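Local atomic coordinates of 3-hydroxyacyl-CoA dehydrogenase (Brucella suis, PDB entry 4O5O), a protein that probably catalyses the NAD-dependent interconversion of 3-hydroxyacyl-CoA and 3-oxoacyl-CoA as a member of the short-chain dehydrogenase family. Residues N128-A133 and I151-S156; P199-T204 and A220-P225. All coordinates share one frame; numbering follows the deposited sequence.

Contact 1 (N128-A133 and I151-S156)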
loop_
_atom_site.group_PDB
_atom_site.type_symbol
_atom_site.label_atom_id
_atom_site.label_comp_id
_atom_site.label_asym_id
_atom_site.label_seq_id
_atom_site.Cartn_x
_atom_site.Cartn_y
_atom_site.Cartn_z
ATOM N N ASN B 128 -12.815 17.216 12.521
ATOM C CA ASN B 128 -13.261 18.369 13.282
ATOM C C ASN B 128 -12.276 18.709 14.391
ATOM O O ASN B 128 -11.864 19.869 14.553
ATOM C CB ASN B 128 -14.640 18.097 13.879
ATOM C CG ASN B 128 -15.222 19.320 14.560
ATOM O OD1 ASN B 128 -15.127 20.436 14.037
ATOM N ND2 ASN B 128 -15.816 19.115 15.738
ATOM N N MET B 129 -11.854 17.716 15.157
ATOM C CA MET B 129 -10.915 18.014 16.227
ATOM C C MET B 129 -9.539 18.406 15.674
ATOM O O MET B 129 -8.877 19.267 16.247
ATOM C CB MET B 129 -10.814 16.825 17.198
ATOM C CG MET B 129 -12.118 16.556 17.954
ATOM S SD MET B 129 -12.842 17.968 18.775
ATOM C CE MET B 129 -11.448 18.608 19.704
ATOM N N LEU B 130 -9.088 17.785 14.571
ATOM C CA LEU B 130 -7.780 18.147 14.052
ATOM C C LEU B 130 -7.727 19.578 13.517
ATOM O O LEU B 130 -6.751 20.282 13.759
ATOM C CB LEU B 130 -7.283 17.120 13.045
ATOM C CG LEU B 130 -7.593 17.174 11.581
ATOM C CD1 LEU B 130 -6.797 18.256 10.843
ATOM C CD2 LEU B 130 -7.251 15.811 11.019
ATOM N N ARG B 131 -8.795 20.044 12.873
ATOM C CA ARG B 131 -8.776 21.394 12.302
ATOM C C ARG B 131 -8.712 22.432 13.431
ATOM O O ARG B 131 -7.978 23.436 13.355
ATOM C CB ARG B 131 -9.955 21.614 11.348
ATOM C CG ARG B 131 -11.296 21.847 12.017
ATOM C CD ARG B 131 -12.511 21.768 11.104
ATOM N NE ARG B 131 -13.672 21.972 11.971
ATOM C CZ ARG B 131 -14.260 23.125 12.247
ATOM N NH1 ARG B 131 -13.990 24.215 11.542
ATOM N NH2 ARG B 131 -15.180 23.136 13.197
ATOM N N LEU B 132 -9.469 22.176 14.491
ATOM C CA LEU B 132 -9.526 23.120 15.605
ATOM C C LEU B 132 -8.247 23.066 16.477
ATOM O O LEU B 132 -7.738 24.104 16.947
ATOM C CB LEU B 132 -10.786 22.856 16.456
ATOM C CG LEU B 132 -12.095 23.039 15.697
ATOM C CD1 LEU B 132 -13.241 22.566 16.577
ATOM C CD2 LEU B 132 -12.295 24.495 15.247
ATOM N N ALA B 133 -7.716 21.863 16.703
ATOM C CA ALA B 133 -6.471 21.761 17.433
ATOM C C ALA B 133 -5.338 22.385 16.650
ATOM O O ALA B 133 -4.475 23.050 17.240
ATOM C CB ALA B 133 -6.130 20.333 17.762
ATOM N N ILE B 151 -0.309 15.991 15.891
ATOM C CA ILE B 151 -1.658 15.442 15.800
ATOM C C ILE B 151 -1.538 13.987 15.438
ATOM O O ILE B 151 -0.886 13.642 14.443
ATOM C CB ILE B 151 -2.494 16.172 14.731
ATOM C CG1 ILE B 151 -2.690 17.625 15.183
ATOM C CG2 ILE B 151 -3.837 15.464 14.512
ATOM C CD1 ILE B 151 -3.268 18.537 14.133
ATOM N N ILE B 152 -2.145 13.123 16.258
ATOM C CA ILE B 152 -2.084 11.683 16.030
ATOM C C ILE B 152 -3.496 11.140 15.952
ATOM O O ILE B 152 -4.299 11.321 16.869
ATOM C CB ILE B 152 -1.315 10.961 17.173
ATOM C CG1 ILE B 152 0.131 11.472 17.225
ATOM C CG2 ILE B 152 -1.340 9.438 16.981
ATOM C CD1 ILE B 152 0.876 11.157 18.476
ATOM N N ASN B 153 -3.797 10.518 14.822
ATOM C CA ASN B 153 -5.112 9.963 14.551
ATOM C C ASN B 153 -5.082 8.457 14.648
ATOM O O ASN B 153 -4.016 7.834 14.559
ATOM C CB ASN B 153 -5.582 10.385 13.157
ATOM C CG ASN B 153 -5.748 11.918 13.033
ATOM O OD1 ASN B 153 -6.031 12.560 13.994
ATOM N ND2 ASN B 153 -5.684 12.452 11.845
ATOM N N THR B 154 -6.256 7.870 14.828
ATOM C CA THR B 154 -6.368 6.423 14.942
ATOM C C THR B 154 -7.171 5.912 13.741
ATOM O O THR B 154 -8.340 6.253 13.581
ATOM C CB THR B 154 -7.064 6.036 16.251
ATOM O OG1 THR B 154 -6.355 6.627 17.351
ATOM C CG2 THR B 154 -7.082 4.519 16.442
ATOM N N ALA B 155 -6.530 5.101 12.904
ATOM C CA ALA B 155 -7.215 4.382 11.837
ATOM C C ALA B 155 -7.543 2.999 12.367
ATOM O O ALA B 155 -8.098 2.893 13.474
ATOM C CB ALA B 155 -6.390 4.379 10.564
ATOM N N SER B 156 -7.188 1.947 11.635
ATOM C CA SER B 156 -7.420 0.559 12.057
ATOM C C SER B 156 -6.800 -0.308 10.984
ATOM O O SER B 156 -6.747 0.087 9.813
ATOM C CB SER B 156 -8.926 0.231 12.093
ATOM O OG SER B 156 -9.169 -1.168 12.319
#

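Contact 2 (P199-T204 and A220-P225)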
loop_
_atom_site.group_PDB
_atom_site.type_symbol
_atom_site.label_atom_id
_atom_site.label_comp_id
_atom_site.label_asym_id
_atom_site.label_seq_id
_atom_site.Cartn_x
_atom_site.Cartn_y
_atom_site.Cartn_z
ATOM N N PRO B 199 -4.358 0.532 14.652
ATOM C CA PRO B 199 -4.295 -0.607 15.556
ATOM C C PRO B 199 -4.900 -1.889 15.003
ATOM O O PRO B 199 -5.877 -1.834 14.247
ATOM C CB PRO B 199 -5.093 -0.147 16.787
ATOM C CG PRO B 199 -5.360 1.288 16.611
ATOM C CD PRO B 199 -5.263 1.575 15.142
ATOM N N GLY B 200 -4.351 -3.025 15.439
ATOM C CA GLY B 200 -5.000 -4.313 15.282
ATOM C C GLY B 200 -6.027 -4.536 16.348
ATOM O O GLY B 200 -6.776 -3.616 16.695
ATOM N N ILE B 201 -6.064 -5.759 16.869
ATOM C CA ILE B 201 -7.059 -6.123 17.832
ATOM C C ILE B 201 -6.540 -5.816 19.255
ATOM O O ILE B 201 -5.579 -6.440 19.730
ATOM C CB ILE B 201 -7.449 -7.614 17.731
ATOM C CG1 ILE B 201 -7.867 -7.993 16.310
ATOM C CG2 ILE B 201 -8.600 -7.872 18.690
ATOM C CD1 ILE B 201 -7.919 -9.490 16.035
ATOM N N PHE B 202 -7.193 -4.861 19.929
ATOM C CA PHE B 202 -6.843 -4.463 21.284
ATOM C C PHE B 202 -7.957 -4.774 22.272
ATOM O O PHE B 202 -9.121 -4.889 21.902
ATOM C CB PHE B 202 -6.529 -2.967 21.333
ATOM C CG PHE B 202 -5.126 -2.655 20.887
ATOM C CD1 PHE B 202 -4.752 -2.795 19.573
ATOM C CD2 PHE B 202 -4.158 -2.322 21.811
ATOM C CE1 PHE B 202 -3.430 -2.585 19.191
ATOM C CE2 PHE B 202 -2.842 -2.129 21.447
ATOM C CZ PHE B 202 -2.475 -2.251 20.126
ATOM N N LYS B 203 -7.560 -4.940 23.522
ATOM C CA LYS B 203 -8.485 -5.133 24.642
ATOM C C LYS B 203 -9.166 -3.810 25.047
ATOM O O LYS B 203 -8.771 -3.162 26.014
ATOM C CB LYS B 203 -7.702 -5.714 25.824
ATOM N N THR B 204 -10.196 -3.452 24.290
ATOM C CA THR B 204 -11.020 -2.266 24.498
ATOM C C THR B 204 -12.287 -2.708 25.216
ATOM O O THR B 204 -12.528 -3.893 25.336
ATOM C CB THR B 204 -11.464 -1.681 23.141
ATOM O OG1 THR B 204 -12.278 -2.655 22.466
ATOM C CG2 THR B 204 -10.277 -1.330 22.277
ATOM N N ALA B 220 -6.007 -15.553 18.845
ATOM C CA ALA B 220 -5.359 -16.639 18.095
ATOM C C ALA B 220 -5.115 -16.289 16.627
ATOM O O ALA B 220 -4.276 -16.919 15.970
ATOM C CB ALA B 220 -6.172 -17.920 18.192
ATOM N N SER B 221 -5.830 -15.297 16.099
ATOM C CA SER B 221 -5.601 -14.876 14.728
ATOM C C SER B 221 -4.361 -14.011 14.562
ATOM O O SER B 221 -3.961 -13.756 13.436
ATOM C CB SER B 221 -6.803 -14.110 14.165
ATOM O OG SER B 221 -7.009 -12.867 14.802
ATOM N N VAL B 222 -3.760 -13.568 15.663
ATOM C CA VAL B 222 -2.612 -12.656 15.627
ATOM C C VAL B 222 -1.287 -13.441 15.667
ATOM O O VAL B 222 -1.057 -14.184 16.620
ATOM C CB VAL B 222 -2.675 -11.685 16.809
ATOM C CG1 VAL B 222 -1.528 -10.706 16.777
ATOM C CG2 VAL B 222 -4.010 -10.946 16.829
ATOM N N PRO B 223 -0.411 -13.283 14.637
ATOM C CA PRO B 223 0.797 -14.136 14.619
ATOM C C PRO B 223 1.697 -13.999 15.848
ATOM O O PRO B 223 1.989 -14.985 16.540
ATOM C CB PRO B 223 1.523 -13.696 13.342
ATOM C CG PRO B 223 0.423 -13.267 12.424
ATOM C CD PRO B 223 -0.618 -12.628 13.322
ATOM N N PHE B 224 2.105 -12.779 16.171
ATOM C CA PHE B 224 2.922 -12.605 17.393
ATOM C C PHE B 224 2.958 -11.134 17.757
ATOM O O PHE B 224 3.345 -10.314 16.921
ATOM C CB PHE B 224 4.386 -13.119 17.252
ATOM C CG PHE B 224 5.079 -13.207 18.566
ATOM C CD1 PHE B 224 4.987 -14.344 19.349
ATOM C CD2 PHE B 224 5.737 -12.100 19.096
ATOM C CE1 PHE B 224 5.538 -14.360 20.615
ATOM C CE2 PHE B 224 6.284 -12.125 20.363
ATOM C CZ PHE B 224 6.193 -13.257 21.122
ATOM N N PRO B 225 2.612 -10.805 19.008
ATOM C CA PRO B 225 2.269 -11.755 20.080
ATOM C C PRO B 225 0.842 -12.275 19.898
ATOM O O PRO B 225 -0.027 -11.507 19.485
ATOM C CB PRO B 225 2.349 -10.901 21.331
ATOM C CG PRO B 225 2.012 -9.522 20.859
ATOM C CD PRO B 225 2.571 -9.400 19.462
#

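Contact 1 (N128-A133 and I151-S156)
Leu130 meets Ile151 and Asn153 in a buried helix-on-sheet contact, where helix 112-137 lies against strand 149-154, an inner strand of the parallel sheet between 90-93 and 192-199. No hydrogen bond spans the two segments, and van der Waals packing carries the interface. At the Ile151 end of the strand segment, CB of Leu130 lies 4.1 Å from CG2 of Ile151, while CD1 of Ile151 reaches the helix backbone, 3.9 Å from the carbonyl O of Leu130. Two residues further along the strand, and so on the same side of the sheet, the amide of Asn153 takes over: its ND2 sits 3.8 Å from CD2 of Leu130, the two side chains crossing at about a right angle. CB of Leu130 faces Ile151 straight from the helix, while a chi1 of 88°, with CG between the backbone N and the carbonyl carbon, carries CD2 to the amide. The other end of that amide is engaged too, since OD1 of Asn153 takes a hydrogen bond from ND2 of Asn93 on strand 90-93.

Arg131, on a different side of the helix, grips Asn128 side-on: NE and NH2 both donate to the one OD1, at 3.0 and 2.8 Å, with the oxygen lying in the guanidinium plane. The same NH2 forms a salt bridge with Asp71, and NH1 bonds to the carbonyl O of His110 of the second subunit. Val103 of that subunit also packs on Leu130, so one turn of helix serves both the core and the subunit interface. With parallel strands 90-93 and 149-154 adjacent and helix 112-137 between them in sequence, the contact is characteristic of the beta-alpha-beta crossover from which Rossmann-type dehydrogenases are built.

Contact 2 (P199-T204 and A220-P225)
The loop that follows strand 192-199, the part of a short-chain dehydrogenase that commonly runs on into the substrate-binding region, is joined here through Ile201 to the turn after helix 212-220. The contact is small and made by one methyl. CD1 of Ile201 stands 3.7 Å from OG of Ser221 and 4.2 Å from CG2 of Val222, so that it touches a hydroxyl and an apolar methyl at once. The isoleucine reaches that far because its CG1 branch is extended, with CD1 anti to CA (chi2 165°). Val222 presents the methyl that lies beside its own backbone N, its CG1 being anti to that nitrogen.

OG of Ser221 meets the methyl only by van der Waals contact; its hydrogen bond goes to the carbonyl O of Leu218, three residues back in helix 212-220, which ties the hydroxyl to the last turn of that helix. Leu258 touches both Ile201 and Ser221, and Leu228 adds a further apolar neighbour to Ile201.

Between the two segments lie helices 205-209 and 212-220, a helical excursion of the Rossmann-type domain that in this family usually lies over the active-site cleft; the contact therefore brings together the stretches where the excursion leaves and returns. On the outgoing side Lys203 centres an inverse gamma turn, with a weak bond from the N of Thr204 to the O of Phe202 at 3.0 Å, and Thr204 then occupies the N-cap of helix 205-209. On the returning side the peptide before Pro225 is cis, and CB of this proline lies 4.2 Å above the ring plane of Phe224, offset toward the rim. The carbonyl O of Phe224 accepts a hydrogen bond from ND2 of Asn248 of the third subunit.

How the contacts relate
Followed from the N terminus, the chain closes contact 1 first: helix 112-137 ends, a mostly irregular connection follows, and strand 149-154 comes back to pack against the helix. Contact 2 opens later, after helix 167-187, at the last residue of strand 192-199, and closes around a largely helical connection of 15 residues. The two loops run in series and neither nest nor cross. Their centres are about 23 Å apart, yet they meet where the neighbouring strands end: Ala155 O lies 3.5 Å from Pro199 CD, and Thr154 CG2 3.7 Å from Pro199 CG. Contact 1 thus joins helix to sheet in the core, and contact 2 ties the loops beyond the sheet's C-terminal edge.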